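Long-range contact in chitinase A (Cycas revoluta, PDB 4R5E), which probably hydrolyses chitin as a class V plant chitinase of glycosyl hydrolase family 18: residues A191-G196 against P239-S244. Residues are numbered along the deposited sequence; the frame is centred on the assembly and turned at random.
Sequences AYDFHG and PLFGRS. With AMI (allosamizoline), chain E; NAA (2-acetamido-2-deoxy-beta-D-allopyranose), chain B.
Arg243 extends from strand 234-247 to grip Asp193 side-on, its NE and NH2 both turned to a single carboxylate oxygen. NE donates the shorter, straighter bond to OD1 of Asp193 (2.8 Å, 158°), and NH2 of Arg243 adds a second to that OD1 at 3.1 Å. OD1 lies in the guanidinium plane, yet both donors meet it from above the same face of the carboxylate, because the two planes are turned 55° apart. NH2 also reaches OD2, but weakly. A bend at chi2 (-80°) folds the arginine chain past the carbonyl of His195, whose buried O lies 3.5 Å from Arg243 CG and lacks a hydrogen-bond partner.

Phe241 presents its edge to this carboxylate, CE2 coming within 3.5 Å of Asp193 OD1, and its CD2 lies over one face of the guanidinium, offset toward the rim; the acetamide methyl C8 of N-acetylallosamine sits over the centre of one phenyl face. Pro239 and Tyr192 run past each other in opposite directions, Pro239 CB over one face of the tyrosine ring and CD 3.9 Å from CD2 of Tyr192, whose OH donates to O7 of allosamizoline.

OD2 of Asp193 accepts from O6 of the same inhibitor unit at 2.8 Å, and an alanine in place of Arg243 would probably leave this carboxylate without its countercharge and freer to turn away from the sugar. The loop after strand 186-190 and the neighbouring parallel strand of the TIM barrel line the sugar-binding cleft: Arg243, itself beside the acetamide methyl, probably orients a carboxylate that holds the ligand's hydroxymethyl group.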
loop_
_atom_site.group_PDB
_atom_site.type_symbol
_atom_site.label_atom_id
_atom_site.label_comp_id
_atom_site.label_asym_id
_atom_site.label_seq_id
_atom_site.Cartn_x
_atom_site.Cartn_y
_atom_site.Cartn_z
ATOM N N ALA A 191 0.412 5.917 3.739
ATOM C CA ALA A 191 1.005 7.075 4.404
ATOM C C ALA A 191 2.259 7.539 3.667
ATOM O O ALA A 191 3.352 7.621 4.236
ATOM C CB ALA A 191 1.321 6.725 5.848
ATOM N N TYR A 192 2.089 7.853 2.390
ATOM C CA TYR A 192 3.197 8.281 1.543
ATOM C C TYR A 192 2.643 8.960 0.292
ATOM O O TYR A 192 1.431 9.136 0.176
ATOM C CB TYR A 192 4.100 7.085 1.203
ATOM C CG TYR A 192 3.362 5.853 0.717
ATOM C CD1 TYR A 192 2.774 5.808 -0.540
ATOM C CD2 TYR A 192 3.246 4.734 1.527
ATOM C CE1 TYR A 192 2.098 4.676 -0.969
ATOM C CE2 TYR A 192 2.579 3.600 1.098
ATOM C CZ TYR A 192 2.010 3.576 -0.147
ATOM O OH TYR A 192 1.342 2.440 -0.554
ATOM N N ASP A 193 3.535 9.339 -0.623
ATOM C CA ASP A 193 3.195 10.068 -1.848
ATOM C C ASP A 193 2.600 11.451 -1.552
ATOM O O ASP A 193 1.769 11.968 -2.310
ATOM C CB ASP A 193 2.285 9.241 -2.774
ATOM C CG ASP A 193 3.041 8.172 -3.543
ATOM O OD1 ASP A 193 4.273 8.284 -3.698
ATOM O OD2 ASP A 193 2.386 7.219 -4.016
ATOM N N PHE A 194 3.079 12.060 -0.468
ATOM C CA PHE A 194 2.649 13.402 -0.081
ATOM C C PHE A 194 3.257 14.462 -0.980
ATOM O O PHE A 194 2.692 15.543 -1.137
ATOM C CB PHE A 194 3.067 13.721 1.354
ATOM C CG PHE A 194 2.584 12.731 2.371
ATOM C CD1 PHE A 194 1.280 12.257 2.343
ATOM C CD2 PHE A 194 3.430 12.291 3.386
ATOM C CE1 PHE A 194 0.838 11.346 3.284
ATOM C CE2 PHE A 194 2.989 11.384 4.332
ATOM C CZ PHE A 194 1.689 10.909 4.284
ATOM N N HIS A 195 4.430 14.155 -1.528
ATOM C CA HIS A 195 5.186 15.082 -2.350
ATOM C C HIS A 195 5.880 14.320 -3.462
ATOM O O HIS A 195 6.215 13.143 -3.301
ATOM C CB HIS A 195 6.218 15.812 -1.491
ATOM C CG HIS A 195 5.618 16.561 -0.343
ATOM N ND1 HIS A 195 4.838 17.685 -0.510
ATOM C CD2 HIS A 195 5.664 16.329 0.989
ATOM C CE1 HIS A 195 4.438 18.119 0.671
ATOM N NE2 HIS A 195 4.924 17.314 1.598
ATOM N N GLY A 196 6.099 14.997 -4.582
ATOM C CA GLY A 196 6.719 14.391 -5.757
ATOM C C GLY A 196 6.932 15.413 -6.858
ATOM O O GLY A 196 6.723 16.614 -6.648
ATOM N N PRO A 239 6.862 3.213 1.956
ATOM C CA PRO A 239 7.259 2.931 0.584
ATOM C C PRO A 239 8.665 2.343 0.477
ATOM O O PRO A 239 9.558 2.707 1.244
ATOM C CB PRO A 239 7.206 4.310 -0.074
ATOM C CG PRO A 239 7.570 5.240 1.026
ATOM C CD PRO A 239 7.046 4.634 2.299
ATOM N N LEU A 240 8.839 1.423 -0.473
ATOM C CA LEU A 240 10.156 0.904 -0.831
ATOM C C LEU A 240 10.671 1.560 -2.109
ATOM O O LEU A 240 11.549 1.025 -2.793
ATOM C CB LEU A 240 10.108 -0.619 -0.976
ATOM C CG LEU A 240 9.861 -1.379 0.325
ATOM C CD1 LEU A 240 9.719 -2.866 0.036
ATOM C CD2 LEU A 240 10.978 -1.116 1.327
ATOM N N PHE A 241 10.114 2.728 -2.419
ATOM C CA PHE A 241 10.554 3.554 -3.528
ATOM C C PHE A 241 10.629 4.988 -3.037
ATOM O O PHE A 241 10.038 5.342 -2.008
ATOM C CB PHE A 241 9.571 3.466 -4.702
ATOM C CG PHE A 241 8.224 4.038 -4.393
ATOM C CD1 PHE A 241 7.264 3.268 -3.753
ATOM C CD2 PHE A 241 7.929 5.362 -4.689
ATOM C CE1 PHE A 241 6.028 3.799 -3.434
ATOM C CE2 PHE A 241 6.689 5.897 -4.377
ATOM C CZ PHE A 241 5.742 5.113 -3.739
ATOM N N GLY A 242 11.359 5.805 -3.781
ATOM C CA GLY A 242 11.442 7.234 -3.516
ATOM C C GLY A 242 10.842 8.018 -4.656
ATOM O O GLY A 242 10.645 7.482 -5.750
ATOM N N ARG A 243 10.552 9.288 -4.397
ATOM C CA ARG A 243 10.106 10.208 -5.433
ATOM C C ARG A 243 11.282 11.100 -5.795
ATOM O O ARG A 243 11.982 11.599 -4.911
ATOM C CB ARG A 243 8.919 11.041 -4.952
ATOM C CG ARG A 243 7.650 10.235 -4.739
ATOM C CD ARG A 243 6.949 9.984 -6.052
ATOM N NE ARG A 243 5.858 9.023 -5.920
ATOM C CZ ARG A 243 5.319 8.359 -6.938
ATOM N NH1 ARG A 243 5.759 8.547 -8.177
ATOM N NH2 ARG A 243 4.333 7.502 -6.711
ATOM N N SER A 244 11.508 11.280 -7.093
ATOM C CA SER A 244 12.684 11.991 -7.572
ATOM C C SER A 244 12.330 13.238 -8.359
ATOM O O SER A 244 11.294 13.298 -9.042
ATOM C CB SER A 244 13.523 11.072 -8.449
ATOM O OG SER A 244 12.797 10.704 -9.603
HETATM C C1 AMI E . -0.181 2.299 -4.212
HETATM C C2 AMI E . -1.185 1.644 -5.157
HETATM C C3 AMI E . -0.387 1.128 -6.347
HETATM C C4 AMI E . 0.793 2.110 -6.405
HETATM C C5 AMI E . 1.156 2.293 -4.934
HETATM C C6 AMI E . 2.063 3.469 -4.560
HETATM C C7 AMI E . -1.124 0.501 -3.225
HETATM C C8 AMI E . -2.402 -1.371 -2.325
HETATM C C9 AMI E . -0.614 -0.323 -0.991
HETATM N N2 AMI E . -1.711 0.554 -4.340
HETATM N N7 AMI E . -1.365 -0.350 -2.244
HETATM O O3 AMI E . -1.188 1.077 -7.536
HETATM O O4 AMI E . 1.894 1.609 -7.164
HETATM O O6 AMI E . 1.496 4.718 -4.947
HETATM O O7 AMI E . -0.085 1.474 -3.061
HETATM C C1 NAA B . 1.938 1.709 -8.588
HETATM C C2 NAA B . 3.355 1.539 -9.113
HETATM C C3 NAA B . 3.341 1.423 -10.634
HETATM C C4 NAA B . 2.338 0.379 -11.127
HETATM C C5 NAA B . 0.987 0.595 -10.462
HETATM C C6 NAA B . -0.034 -0.480 -10.847
HETATM C C7 NAA B . 5.149 2.562 -7.767
HETATM C C8 NAA B . 5.909 3.822 -7.461
HETATM N N2 NAA B . 4.187 2.661 -8.690
HETATM O O3 NAA B . 3.014 2.708 -11.188
HETATM O O4 NAA B . 2.145 0.497 -12.547
HETATM O O5 NAA B . 1.160 0.601 -9.044
HETATM O O6 NAA B . -1.260 -0.269 -10.132
HETATM O O7 NAA B . 5.424 1.518 -7.194
#